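Local structure of condensin complex subunit 3 (Schizosaccharomyces pombe, 5OQR) at residues 474-479 / 515-520; 505-510 / 526-531; 419-424 / 480-485; 468-473 / 511-516. The protein serves as a regulatory subunit of condensin, the complex required to convert interphase chromatin into condensed, mitotic-like chromosomes. All coordinates share one frame; numbering follows the deposited sequence.

How the contacts relate
Contacts 2 and 4 are buried, contact 3 is partly buried and contact 1 lies at the surface. Helix 500-514 serves both buried contacts, and helix 518-534 serves contacts 1 and 2. L515 and L516 belong to both contact 1 and contact 4, whose centres are about 8 Å apart. The chemistry follows the place in the fold. Contact 1 joins inter-helix links through a leucine branch and a weak hydroxyl bond. Contacts 2 and 4 pack aromatic and aliphatic side chains, with Y528 OH bonded to L507 O and to S511 of contact 4, plus one water. Contact 3 rests on a tyrosine ring laid against a helix. M483 joins contact 3 to contacts 1 and 4 through L516.

Contact 1. Residues 474-479 / 515-520; sequences TSSLNE and LLNADL
S476 and L516 carry this contact, with N517 at its margin. The polar part is slight. The hydroxyl of S476 donates a weak hydrogen bond to the backbone carbonyl of L516, OG to O 3.3 Å. The S476 chi1 of 64° sets OG between the backbone N and the carbonyl carbon. CB of S476 lies at 3.4 Å from the same L516 O, so the carbonyl meets CB as well as the hydroxyl. S476 is also the first residue of a type II beta turn that ends at E479.

The apolar part comes from L516. Its CD2 branch reaches the backbone of T474, 3.8 Å from T474 C. CB of L516 faces CB of S476 at 4.2 Å. M483 of helix 480-495 touches both S476 and L516. The hydroxyl of T474 is engaged elsewhere, by E416.

The capping part lies within 515-520. N517 OD1 accepts from L520 N at 3.2 Å, in the carbonyl plane and on a lone pair, with an N-H...O angle of 148°. The amide ND2 end comes to 4.1 Å from S476 OG. An alanine in place of N517 would probably leave the L520 N-H without its capping acceptor, and the first turn of the helix less firmly held.

The contact thus brings the loop between helices 457-471 and 480-495 against the link between helices 500-514 and 518-534. The N517 cap starts helix 518-534. Residues 515-519 close HEAT repeat 7, and helices joined by short turns are typical of a HEAT-repeat array.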
loop_
_atom_site.group_PDB
_atom_site.type_symbol
_atom_site.label_atom_id
_atom_site.label_comp_id
_atom_site.label_asym_id
_atom_site.label_seq_id
_atom_site.Cartn_x
_atom_site.Cartn_y
_atom_site.Cartn_z
ATOM N N THR A 474 -19.378 -20.728 19.787
ATOM C CA THR A 474 -18.145 -21.397 19.404
ATOM C C THR A 474 -18.188 -22.915 19.504
ATOM O O THR A 474 -17.358 -23.574 18.869
ATOM C CB THR A 474 -16.977 -20.888 20.263
ATOM O OG1 THR A 474 -17.372 -20.854 21.639
ATOM C CG2 THR A 474 -16.555 -19.498 19.816
ATOM N N SER A 475 -19.110 -23.488 20.275
ATOM C CA SER A 475 -19.196 -24.934 20.414
ATOM C C SER A 475 -20.658 -25.349 20.448
ATOM O O SER A 475 -21.546 -24.549 20.755
ATOM C CB SER A 475 -18.479 -25.429 21.674
ATOM O OG SER A 475 -19.039 -24.852 22.840
ATOM N N SER A 476 -20.900 -26.614 20.120
ATOM C CA SER A 476 -22.250 -27.151 20.054
ATOM C C SER A 476 -22.704 -27.774 21.364
ATOM O O SER A 476 -23.782 -28.376 21.411
ATOM C CB SER A 476 -22.348 -28.189 18.930
ATOM O OG SER A 476 -21.517 -29.306 19.189
ATOM N N LEU A 477 -21.917 -27.640 22.423
ATOM C CA LEU A 477 -22.267 -28.256 23.694
ATOM C C LEU A 477 -23.487 -27.570 24.297
ATOM O O LEU A 477 -23.560 -26.338 24.347
ATOM C CB LEU A 477 -21.081 -28.177 24.653
ATOM C CG LEU A 477 -21.279 -28.837 26.017
ATOM C CD1 LEU A 477 -21.496 -30.336 25.870
ATOM C CD2 LEU A 477 -20.091 -28.546 26.918
ATOM N N ASN A 478 -24.448 -28.374 24.748
ATOM C CA ASN A 478 -25.622 -27.932 25.497
ATOM C C ASN A 478 -26.660 -27.222 24.637
ATOM O O ASN A 478 -27.628 -26.678 25.183
ATOM C CB ASN A 478 -25.243 -27.012 26.664
ATOM C CG ASN A 478 -24.341 -27.691 27.674
ATOM O OD1 ASN A 478 -23.287 -27.166 28.035
ATOM N ND2 ASN A 478 -24.751 -28.865 28.138
ATOM N N GLU A 479 -26.499 -27.208 23.312
ATOM C CA GLU A 479 -27.445 -26.520 22.439
ATOM C C GLU A 479 -27.891 -27.395 21.275
ATOM O O GLU A 479 -28.324 -26.870 20.244
ATOM C CB GLU A 479 -26.844 -25.215 21.919
ATOM C CG GLU A 479 -26.681 -24.150 22.990
ATOM C CD GLU A 479 -25.259 -23.638 23.094
ATOM O OE1 GLU A 479 -24.831 -23.288 24.214
ATOM O OE2 GLU A 479 -24.567 -23.591 22.058
ATOM N N LEU A 515 -20.043 -25.466 10.996
ATOM C CA LEU A 515 -18.833 -25.115 11.727
ATOM C C LEU A 515 -18.907 -25.486 13.201
ATOM O O LEU A 515 -17.907 -25.336 13.909
ATOM C CB LEU A 515 -18.557 -23.619 11.594
ATOM C CG LEU A 515 -18.542 -23.068 10.168
ATOM C CD1 LEU A 515 -18.241 -21.580 10.183
ATOM C CD2 LEU A 515 -17.537 -23.812 9.303
ATOM N N LEU A 516 -20.059 -25.955 13.681
ATOM C CA LEU A 516 -20.214 -26.348 15.075
ATOM C C LEU A 516 -20.250 -27.857 15.272
ATOM O O LEU A 516 -20.061 -28.321 16.400
ATOM C CB LEU A 516 -21.496 -25.737 15.652
ATOM C CG LEU A 516 -21.550 -24.207 15.640
ATOM C CD1 LEU A 516 -22.918 -23.714 16.057
ATOM C CD2 LEU A 516 -20.488 -23.625 16.550
ATOM N N ASN A 517 -20.481 -28.626 14.212
ATOM C CA ASN A 517 -20.524 -30.081 14.305
ATOM C C ASN A 517 -19.797 -30.667 13.104
ATOM O O ASN A 517 -20.180 -30.410 11.960
ATOM C CB ASN A 517 -21.964 -30.589 14.365
ATOM C CG ASN A 517 -22.062 -31.983 14.936
ATOM O OD1 ASN A 517 -22.259 -32.954 14.207
ATOM N ND2 ASN A 517 -21.907 -32.092 16.250
ATOM N N ALA A 518 -18.759 -31.462 13.371
ATOM C CA ALA A 518 -17.947 -32.014 12.292
ATOM C C ALA A 518 -18.722 -33.044 11.481
ATOM O O ALA A 518 -18.603 -33.089 10.251
ATOM C CB ALA A 518 -16.673 -32.631 12.864
ATOM N N ASP A 519 -19.514 -33.885 12.145
ATOM C CA ASP A 519 -20.280 -34.894 11.424
ATOM C C ASP A 519 -21.329 -34.252 10.528
ATOM O O ASP A 519 -21.591 -34.738 9.424
ATOM C CB ASP A 519 -20.928 -35.865 12.409
ATOM C CG ASP A 519 -19.991 -36.979 12.835
ATOM O OD1 ASP A 519 -19.347 -37.588 11.954
ATOM O OD2 ASP A 519 -19.891 -37.246 14.051
ATOM N N LEU A 520 -21.943 -33.159 10.985
ATOM C CA LEU A 520 -22.888 -32.444 10.135
ATOM C C LEU A 520 -22.169 -31.758 8.983
ATOM O O LEU A 520 -22.667 -31.744 7.852
ATOM C CB LEU A 520 -23.669 -31.425 10.964
ATOM C CG LEU A 520 -24.792 -30.681 10.235
ATOM C CD1 LEU A 520 -25.889 -31.636 9.798
ATOM C CD2 LEU A 520 -25.357 -29.593 11.121
#

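Contact 2. Residues 505-510 / 526-531; sequences KGLECL and PLYLHC
Y528 reaches from one helix to the other and lodges its hydroxyl end against L507 and L510. The Y528 and L507 side chains pass each other pointing opposite ways, with Y528 CE2 4.0 Å from L507 CD2. A chi1 of -71° sends Y528 CG anti to the carbonyl carbon, which starts the ring toward helix 500-514. The hydroxyl end runs into the hollow between L507 and L510, where OH is 3.3 Å from L510 CG.

The isobutyl groups fill the rest. CD2 of L527 is a bump that meets two methyls at once, L510 CD2 at 3.9 Å and L507 CD2 at 4.1 Å. The other branch of L507 turns to the next helical turn, with CD1 4.0 Å from C531 SG. L507 therefore meets three residues of 526-531 through its two methyls.

The segments 505-510 and 526-531 run roughly antiparallel, at 142°, their axes 12.4 Å apart at closest approach. Large side chains span that distance. Residues 505-510 lie in HEAT repeat 7 and 526-531 in HEAT repeat 8, so the contact joins consecutive repeats.

One polar bond crosses the gap. Y528 OH donates to L507 O at 3.1 Å, tilted 21° from the carbonyl plane. The same hydroxyl hydrogen-bonds S511 OG, which also bonds L507 O, so the phenol is gripped by two partners in a buried place. A phenylalanine in its place would keep the ring but would probably cost L507 O and S511 OG a partner each and leave the ring freer to shift. L539 of helix 537-554 touches both L507 and C531.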
loop_
_atom_site.group_PDB
_atom_site.type_symbol
_atom_site.label_atom_id
_atom_site.label_comp_id
_atom_site.label_asym_id
_atom_site.label_seq_id
_atom_site.Cartn_x
_atom_site.Cartn_y
_atom_site.Cartn_z
ATOM N N LYS A 505 -29.815 -17.289 1.658
ATOM C CA LYS A 505 -29.670 -16.991 3.077
ATOM C C LYS A 505 -29.712 -18.268 3.909
ATOM O O LYS A 505 -28.999 -18.385 4.911
ATOM C CB LYS A 505 -30.762 -16.018 3.517
ATOM C CG LYS A 505 -30.718 -15.644 4.990
ATOM C CD LYS A 505 -29.513 -14.783 5.343
ATOM C CE LYS A 505 -29.604 -13.394 4.738
ATOM N NZ LYS A 505 -30.857 -12.687 5.131
ATOM N N GLY A 506 -30.534 -19.236 3.504
ATOM C CA GLY A 506 -30.596 -20.487 4.238
ATOM C C GLY A 506 -29.293 -21.259 4.179
ATOM O O GLY A 506 -28.901 -21.911 5.150
ATOM N N LEU A 507 -28.604 -21.200 3.038
ATOM C CA LEU A 507 -27.335 -21.911 2.911
ATOM C C LEU A 507 -26.257 -21.281 3.781
ATOM O O LEU A 507 -25.471 -21.994 4.411
ATOM C CB LEU A 507 -26.895 -21.942 1.448
ATOM C CG LEU A 507 -27.548 -23.033 0.596
ATOM C CD1 LEU A 507 -27.302 -22.775 -0.871
ATOM C CD2 LEU A 507 -27.023 -24.404 0.984
ATOM N N GLU A 508 -26.199 -19.949 3.825
ATOM C CA GLU A 508 -25.263 -19.286 4.726
ATOM C C GLU A 508 -25.525 -19.683 6.173
ATOM O O GLU A 508 -24.585 -19.859 6.955
ATOM C CB GLU A 508 -25.358 -17.771 4.561
ATOM C CG GLU A 508 -25.110 -17.282 3.145
ATOM C CD GLU A 508 -25.298 -15.785 3.007
ATOM O OE1 GLU A 508 -24.411 -15.029 3.455
ATOM O OE2 GLU A 508 -26.341 -15.364 2.463
ATOM N N CYS A 509 -26.798 -19.831 6.547
ATOM C CA CYS A 509 -27.125 -20.281 7.895
ATOM C C CYS A 509 -26.704 -21.728 8.105
ATOM O O CYS A 509 -26.163 -22.078 9.158
ATOM C CB CYS A 509 -28.625 -20.126 8.157
ATOM S SG CYS A 509 -29.201 -18.434 8.324
ATOM N N LEU A 510 -26.955 -22.585 7.115
ATOM C CA LEU A 510 -26.546 -23.980 7.221
ATOM C C LEU A 510 -25.035 -24.099 7.373
ATOM O O LEU A 510 -24.545 -24.936 8.139
ATOM C CB LEU A 510 -27.029 -24.752 5.996
ATOM C CG LEU A 510 -26.580 -26.207 5.870
ATOM C CD1 LEU A 510 -26.868 -26.992 7.133
ATOM C CD2 LEU A 510 -27.262 -26.851 4.685
ATOM N N PRO A 526 -21.201 -32.949 0.190
ATOM C CA PRO A 526 -21.765 -33.165 -1.153
ATOM C C PRO A 526 -22.670 -32.041 -1.618
ATOM O O PRO A 526 -22.655 -31.687 -2.804
ATOM C CB PRO A 526 -22.534 -34.484 -0.993
ATOM C CG PRO A 526 -21.846 -35.188 0.116
ATOM C CD PRO A 526 -21.376 -34.124 1.059
ATOM N N LEU A 527 -23.462 -31.467 -0.713
ATOM C CA LEU A 527 -24.361 -30.383 -1.094
ATOM C C LEU A 527 -23.579 -29.176 -1.592
ATOM O O LEU A 527 -23.879 -28.621 -2.655
ATOM C CB LEU A 527 -25.241 -30.000 0.095
ATOM C CG LEU A 527 -26.198 -28.825 -0.118
ATOM C CD1 LEU A 527 -27.217 -29.150 -1.196
ATOM C CD2 LEU A 527 -26.885 -28.478 1.178
ATOM N N TYR A 528 -22.566 -28.755 -0.835
ATOM C CA TYR A 528 -21.801 -27.576 -1.215
ATOM C C TYR A 528 -20.925 -27.817 -2.436
ATOM O O TYR A 528 -20.542 -26.851 -3.104
ATOM C CB TYR A 528 -20.961 -27.110 -0.030
ATOM C CG TYR A 528 -21.813 -26.505 1.055
ATOM C CD1 TYR A 528 -22.133 -27.221 2.196
ATOM C CD2 TYR A 528 -22.325 -25.223 0.919
ATOM C CE1 TYR A 528 -22.924 -26.671 3.182
ATOM C CE2 TYR A 528 -23.116 -24.664 1.895
ATOM C CZ TYR A 528 -23.414 -25.390 3.023
ATOM O OH TYR A 528 -24.202 -24.826 3.996
ATOM N N LEU A 529 -20.598 -29.072 -2.746
ATOM C CA LEU A 529 -19.969 -29.367 -4.028
ATOM C C LEU A 529 -20.976 -29.243 -5.162
ATOM O O LEU A 529 -20.657 -28.710 -6.230
ATOM C CB LEU A 529 -19.357 -30.765 -4.006
ATOM C CG LEU A 529 -18.239 -30.980 -2.987
ATOM C CD1 LEU A 529 -17.915 -32.452 -2.867
ATOM C CD2 LEU A 529 -16.998 -30.189 -3.371
ATOM N N HIS A 530 -22.201 -29.727 -4.944
ATOM C CA HIS A 530 -23.264 -29.533 -5.924
ATOM C C HIS A 530 -23.587 -28.057 -6.106
ATOM O O HIS A 530 -24.003 -27.641 -7.192
ATOM C CB HIS A 530 -24.511 -30.303 -5.494
ATOM C CG HIS A 530 -25.643 -30.215 -6.470
ATOM N ND1 HIS A 530 -26.751 -29.425 -6.256
ATOM C CD2 HIS A 530 -25.837 -30.817 -7.667
ATOM C CE1 HIS A 530 -27.579 -29.545 -7.278
ATOM N NE2 HIS A 530 -27.048 -30.384 -8.148
ATOM N N CYS A 531 -23.397 -27.248 -5.062
ATOM C CA CYS A 531 -23.629 -25.814 -5.191
ATOM C C CYS A 531 -22.620 -25.172 -6.132
ATOM O O CYS A 531 -22.956 -24.239 -6.868
ATOM C CB CYS A 531 -23.573 -25.145 -3.816
ATOM S SG CYS A 531 -25.036 -25.409 -2.791
#

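Contact 3. Residues 419-424 / 480-485; sequences FCSLLV and NLYMVD
Y482 dominates this contact, pressing its ring against C420, S421 and V424 of helix 416-434. One ring face looks at the backbone of the other helix. S421 N lies 3.8 Å above the ring plane, offset toward the rim, and C420 C is over the same face. C420 CB stands above the plane near CD2, on the side that S421 N takes, 3.7 Å from Y482 CD2. V424 CG2 approaches obliquely near Y482 CD1, from the same side of the ring plane, at 3.9 Å. The Y482 hydroxyl and S421 OG are modelled too close together, so their relation is doubtful.

M483 turns away from helix 416-434. It packs instead on S476, F470 and L516, tying this helix to the neighbouring contacts.

D485, nearly one helical turn after Y482, again points to helix 416-434. Its OD1 comes to 4.2 Å from V424 CG1, a loose contact at the margin. OD2 of D485 is hydrogen-bonded elsewhere.

Segments 419-424 and 480-485 run in roughly the same direction, 31° apart, with axes 10.5 Å from each other at closest approach. L469 and F470 of helix 457-471 pack on one helix each, L469 on F419, C420 and L423 and F470 on M483. Similarly directed helices side by side, with a third packed on both, are typical of the stacked layers of a HEAT-repeat solenoid.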
loop_
_atom_site.group_PDB
_atom_site.type_symbol
_atom_site.label_atom_id
_atom_site.label_comp_id
_atom_site.label_asym_id
_atom_site.label_seq_id
_atom_site.Cartn_x
_atom_site.Cartn_y
_atom_site.Cartn_z
ATOM N N PHE A 419 -27.777 -17.153 25.852
ATOM C CA PHE A 419 -27.859 -16.382 24.617
ATOM C C PHE A 419 -28.658 -17.125 23.556
ATOM O O PHE A 419 -29.457 -16.518 22.834
ATOM C CB PHE A 419 -26.452 -16.063 24.114
ATOM C CG PHE A 419 -26.418 -15.500 22.726
ATOM C CD1 PHE A 419 -26.005 -16.280 21.661
ATOM C CD2 PHE A 419 -26.800 -14.194 22.483
ATOM C CE1 PHE A 419 -25.970 -15.766 20.383
ATOM C CE2 PHE A 419 -26.770 -13.674 21.208
ATOM C CZ PHE A 419 -26.355 -14.461 20.155
ATOM N N CYS A 420 -28.461 -18.440 23.448
ATOM C CA CYS A 420 -29.254 -19.227 22.511
ATOM C C CYS A 420 -30.715 -19.264 22.938
ATOM O O CYS A 420 -31.617 -19.045 22.122
ATOM C CB CYS A 420 -28.687 -20.645 22.400
ATOM S SG CYS A 420 -27.074 -20.754 21.595
ATOM N N SER A 421 -30.967 -19.535 24.220
ATOM C CA SER A 421 -32.332 -19.538 24.733
ATOM C C SER A 421 -33.040 -18.231 24.408
ATOM O O SER A 421 -34.111 -18.219 23.794
ATOM C CB SER A 421 -32.318 -19.775 26.245
ATOM O OG SER A 421 -32.485 -21.147 26.542
ATOM N N LEU A 422 -32.444 -17.113 24.819
ATOM C CA LEU A 422 -33.068 -15.815 24.598
ATOM C C LEU A 422 -33.286 -15.556 23.115
ATOM O O LEU A 422 -34.391 -15.204 22.689
ATOM C CB LEU A 422 -32.206 -14.716 25.215
ATOM C CG LEU A 422 -32.648 -13.277 24.944
ATOM C CD1 LEU A 422 -34.079 -13.052 25.400
ATOM C CD2 LEU A 422 -31.706 -12.305 25.631
ATOM N N LEU A 423 -32.238 -15.723 22.307
ATOM C CA LEU A 423 -32.336 -15.353 20.901
ATOM C C LEU A 423 -33.274 -16.280 20.137
ATOM O O LEU A 423 -33.863 -15.867 19.135
ATOM C CB LEU A 423 -30.944 -15.345 20.269
ATOM C CG LEU A 423 -30.819 -14.802 18.843
ATOM C CD1 LEU A 423 -31.566 -13.491 18.659
ATOM C CD2 LEU A 423 -29.359 -14.607 18.509
ATOM N N VAL A 424 -33.430 -17.525 20.589
ATOM C CA VAL A 424 -34.426 -18.404 19.983
ATOM C C VAL A 424 -35.830 -17.932 20.332
ATOM O O VAL A 424 -36.734 -17.956 19.489
ATOM C CB VAL A 424 -34.192 -19.863 20.417
ATOM C CG1 VAL A 424 -35.384 -20.741 20.047
ATOM C CG2 VAL A 424 -32.932 -20.407 19.763
ATOM N N ASN A 480 -27.799 -28.717 21.417
ATOM C CA ASN A 480 -28.316 -29.610 20.386
ATOM C C ASN A 480 -29.762 -29.268 20.055
ATOM O O ASN A 480 -30.137 -29.159 18.884
ATOM C CB ASN A 480 -28.207 -31.065 20.846
ATOM C CG ASN A 480 -26.821 -31.420 21.343
ATOM O OD1 ASN A 480 -26.405 -30.989 22.418
ATOM N ND2 ASN A 480 -26.099 -32.218 20.566
ATOM N N LEU A 481 -30.588 -29.075 21.085
ATOM C CA LEU A 481 -32.015 -28.866 20.863
ATOM C C LEU A 481 -32.283 -27.552 20.144
ATOM O O LEU A 481 -33.167 -27.479 19.282
ATOM C CB LEU A 481 -32.757 -28.912 22.198
ATOM C CG LEU A 481 -32.822 -30.293 22.847
ATOM C CD1 LEU A 481 -33.449 -30.200 24.221
ATOM C CD2 LEU A 481 -33.599 -31.270 21.976
ATOM N N TYR A 482 -31.542 -26.500 20.484
ATOM C CA TYR A 482 -31.709 -25.242 19.772
ATOM C C TYR A 482 -31.321 -25.391 18.307
ATOM O O TYR A 482 -31.997 -24.857 17.423
ATOM C CB TYR A 482 -30.893 -24.147 20.460
ATOM C CG TYR A 482 -31.405 -23.817 21.845
ATOM C CD1 TYR A 482 -32.753 -23.570 22.065
ATOM C CD2 TYR A 482 -30.546 -23.770 22.935
ATOM C CE1 TYR A 482 -33.232 -23.273 23.326
ATOM C CE2 TYR A 482 -31.016 -23.476 24.202
ATOM C CZ TYR A 482 -32.360 -23.229 24.391
ATOM O OH TYR A 482 -32.834 -22.936 25.649
ATOM N N MET A 483 -30.261 -26.149 18.025
ATOM C CA MET A 483 -29.848 -26.359 16.642
ATOM C C MET A 483 -30.886 -27.153 15.866
ATOM O O MET A 483 -31.334 -26.727 14.797
ATOM C CB MET A 483 -28.506 -27.080 16.601
ATOM C CG MET A 483 -27.379 -26.246 17.116
ATOM S SD MET A 483 -25.917 -27.210 17.485
ATOM C CE MET A 483 -24.880 -25.881 18.041
ATOM N N VAL A 484 -31.262 -28.327 16.376
ATOM C CA VAL A 484 -32.242 -29.151 15.676
ATOM C C VAL A 484 -33.504 -28.347 15.420
ATOM O O VAL A 484 -34.175 -28.531 14.398
ATOM C CB VAL A 484 -32.541 -30.438 16.474
ATOM C CG1 VAL A 484 -33.494 -31.331 15.700
ATOM C CG2 VAL A 484 -31.259 -31.197 16.779
ATOM N N ASP A 485 -33.841 -27.434 16.332
ATOM C CA ASP A 485 -35.004 -26.576 16.143
ATOM C C ASP A 485 -34.791 -25.617 14.978
ATOM O O ASP A 485 -35.579 -25.596 14.026
ATOM C CB ASP A 485 -35.293 -25.805 17.432
ATOM C CG ASP A 485 -36.660 -25.149 17.424
ATOM O OD1 ASP A 485 -36.831 -24.120 18.106
ATOM O OD2 ASP A 485 -37.565 -25.664 16.734
#

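Contact 4. Residues 468-473 / 511-516; sequences CLFENI and SLVCLL
The last turns of helices 457-471 and 500-514, the second in HEAT repeat 7, meet here, with F470 set against L512, V513 and L516. The central interaction is a CH-pi contact. The CG2 methyl of V513 sits over the centre of the F470 ring, 3.6 Å from the centroid and 10° off the ring normal. Anti to the carbonyl carbon, CG2 is the V513 branch that covers the ring. Closer to the backbone, F470 CB and L512 CB meet at 3.8 Å.

L516 adds its CD1 methyl, a branch distinct from the one that reaches T474. Its side chain crosses the phenyl group at about a right angle, and CD1 comes to 3.5 Å from F470 CD1. The same methyl touches I473 CD1, also at 3.5 Å. A chi1 of 54° places I473 CG1 between the backbone N and the carbonyl carbon, 4.0 Å from L516 CD1.

At the margin, the extended chain of E471 lays its CG beside L512 CD1 at 3.9 Å. A water joins the two backbones. It donates to F470 O at 2.7 Å and also to L512 O, the second distance being modelled doubtfully short. I473 O accepts a hydrogen bond from a basic side chain of the chain of another protein, and an apolar side chain of that chain packs on L512.

Helix 480-495 closes the apolar side: M483 and M486 touch F470, and I491 touches V513. L520 of helix 518-534 also packs on V513, while L469 faces helix 416-434.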
loop_
_atom_site.group_PDB
_atom_site.type_symbol
_atom_site.label_atom_id
_atom_site.label_comp_id
_atom_site.label_asym_id
_atom_site.label_seq_id
_atom_site.Cartn_x
_atom_site.Cartn_y
_atom_site.Cartn_z
ATOM N N CYS A 468 -26.849 -14.518 12.718
ATOM C CA CYS A 468 -26.072 -13.877 13.773
ATOM C C CYS A 468 -25.976 -14.754 15.013
ATOM O O CYS A 468 -25.025 -14.623 15.790
ATOM C CB CYS A 468 -26.688 -12.528 14.133
ATOM S SG CYS A 468 -26.518 -11.267 12.866
ATOM N N LEU A 469 -26.948 -15.639 15.224
ATOM C CA LEU A 469 -26.904 -16.529 16.378
ATOM C C LEU A 469 -25.689 -17.444 16.305
ATOM O O LEU A 469 -24.868 -17.487 17.227
ATOM C CB LEU A 469 -28.198 -17.343 16.455
ATOM C CG LEU A 469 -28.199 -18.557 17.390
ATOM C CD1 LEU A 469 -27.843 -18.167 18.808
ATOM C CD2 LEU A 469 -29.546 -19.252 17.357
ATOM N N PHE A 470 -25.556 -18.183 15.206
ATOM C CA PHE A 470 -24.452 -19.116 15.045
ATOM C C PHE A 470 -23.132 -18.426 14.734
ATOM O O PHE A 470 -22.090 -19.087 14.746
ATOM C CB PHE A 470 -24.794 -20.128 13.952
ATOM C CG PHE A 470 -25.953 -21.012 14.305
ATOM C CD1 PHE A 470 -25.828 -21.969 15.294
ATOM C CD2 PHE A 470 -27.170 -20.876 13.663
ATOM C CE1 PHE A 470 -26.888 -22.779 15.630
ATOM C CE2 PHE A 470 -28.234 -21.687 13.996
ATOM C CZ PHE A 470 -28.092 -22.639 14.981
ATOM N N GLU A 471 -23.149 -17.121 14.465
ATOM C CA GLU A 471 -21.914 -16.358 14.360
ATOM C C GLU A 471 -21.304 -16.044 15.716
ATOM O O GLU A 471 -20.110 -15.736 15.785
ATOM C CB GLU A 471 -22.164 -15.045 13.615
ATOM C CG GLU A 471 -21.752 -15.061 12.158
ATOM C CD GLU A 471 -22.201 -13.819 11.413
ATOM O OE1 GLU A 471 -22.574 -12.829 12.078
ATOM O OE2 GLU A 471 -22.188 -13.833 10.164
ATOM N N ASN A 472 -22.087 -16.121 16.792
ATOM C CA ASN A 472 -21.662 -15.663 18.109
ATOM C C ASN A 472 -21.508 -16.794 19.118
ATOM O O ASN A 472 -21.394 -16.524 20.318
ATOM C CB ASN A 472 -22.647 -14.623 18.641
ATOM C CG ASN A 472 -22.405 -13.248 18.064
ATOM O OD1 ASN A 472 -23.033 -12.853 17.085
ATOM N ND2 ASN A 472 -21.482 -12.510 18.666
ATOM N N ILE A 473 -21.501 -18.049 18.672
ATOM C CA ILE A 473 -21.211 -19.177 19.543
ATOM C C ILE A 473 -20.068 -19.973 18.930
ATOM O O ILE A 473 -19.807 -19.908 17.728
ATOM C CB ILE A 473 -22.444 -20.075 19.781
ATOM C CG1 ILE A 473 -23.047 -20.534 18.454
ATOM C CG2 ILE A 473 -23.480 -19.328 20.599
ATOM C CD1 ILE A 473 -24.031 -21.664 18.605
ATOM N N SER A 511 -24.281 -23.260 6.663
ATOM C CA SER A 511 -22.826 -23.316 6.746
ATOM C C SER A 511 -22.351 -23.072 8.170
ATOM O O SER A 511 -21.493 -23.798 8.683
ATOM C CB SER A 511 -22.210 -22.292 5.792
ATOM O OG SER A 511 -22.597 -22.540 4.455
ATOM N N LEU A 512 -22.902 -22.050 8.829
ATOM C CA LEU A 512 -22.451 -21.700 10.171
ATOM C C LEU A 512 -22.776 -22.791 11.180
ATOM O O LEU A 512 -22.089 -22.912 12.198
ATOM C CB LEU A 512 -23.080 -20.378 10.606
ATOM C CG LEU A 512 -22.592 -19.136 9.861
ATOM C CD1 LEU A 512 -23.489 -17.954 10.157
ATOM C CD2 LEU A 512 -21.156 -18.820 10.237
ATOM N N VAL A 513 -23.814 -23.587 10.925
ATOM C CA VAL A 513 -24.110 -24.705 11.812
ATOM C C VAL A 513 -23.122 -25.834 11.576
ATOM O O VAL A 513 -22.764 -26.563 12.509
ATOM C CB VAL A 513 -25.563 -25.175 11.614
ATOM C CG1 VAL A 513 -25.876 -26.356 12.518
ATOM C CG2 VAL A 513 -26.523 -24.041 11.894
ATOM N N CYS A 514 -22.663 -25.999 10.335
ATOM C CA CYS A 514 -21.670 -27.023 10.040
ATOM C C CYS A 514 -20.350 -26.738 10.741
ATOM O O CYS A 514 -19.607 -27.670 11.062
ATOM C CB CYS A 514 -21.465 -27.123 8.532
ATOM S SG CYS A 514 -22.866 -27.836 7.666
ATOM N N LEU A 515 -20.043 -25.466 10.996
ATOM C CA LEU A 515 -18.833 -25.115 11.727
ATOM C C LEU A 515 -18.907 -25.486 13.201
ATOM O O LEU A 515 -17.907 -25.336 13.909
ATOM C CB LEU A 515 -18.557 -23.619 11.594
ATOM C CG LEU A 515 -18.542 -23.068 10.168
ATOM C CD1 LEU A 515 -18.241 -21.580 10.183
ATOM C CD2 LEU A 515 -17.537 -23.812 9.303
ATOM N N LEU A 516 -20.059 -25.955 13.681
ATOM C CA LEU A 516 -20.214 -26.348 15.075
ATOM C C LEU A 516 -20.250 -27.857 15.272
ATOM O O LEU A 516 -20.061 -28.321 16.400
ATOM C CB LEU A 516 -21.496 -25.737 15.652
ATOM C CG LEU A 516 -21.550 -24.207 15.640
ATOM C CD1 LEU A 516 -22.918 -23.714 16.057
ATOM C CD2 LEU A 516 -20.488 -23.625 16.550
HETATM O O HOH W 1 -21.145 -21.485 13.911
#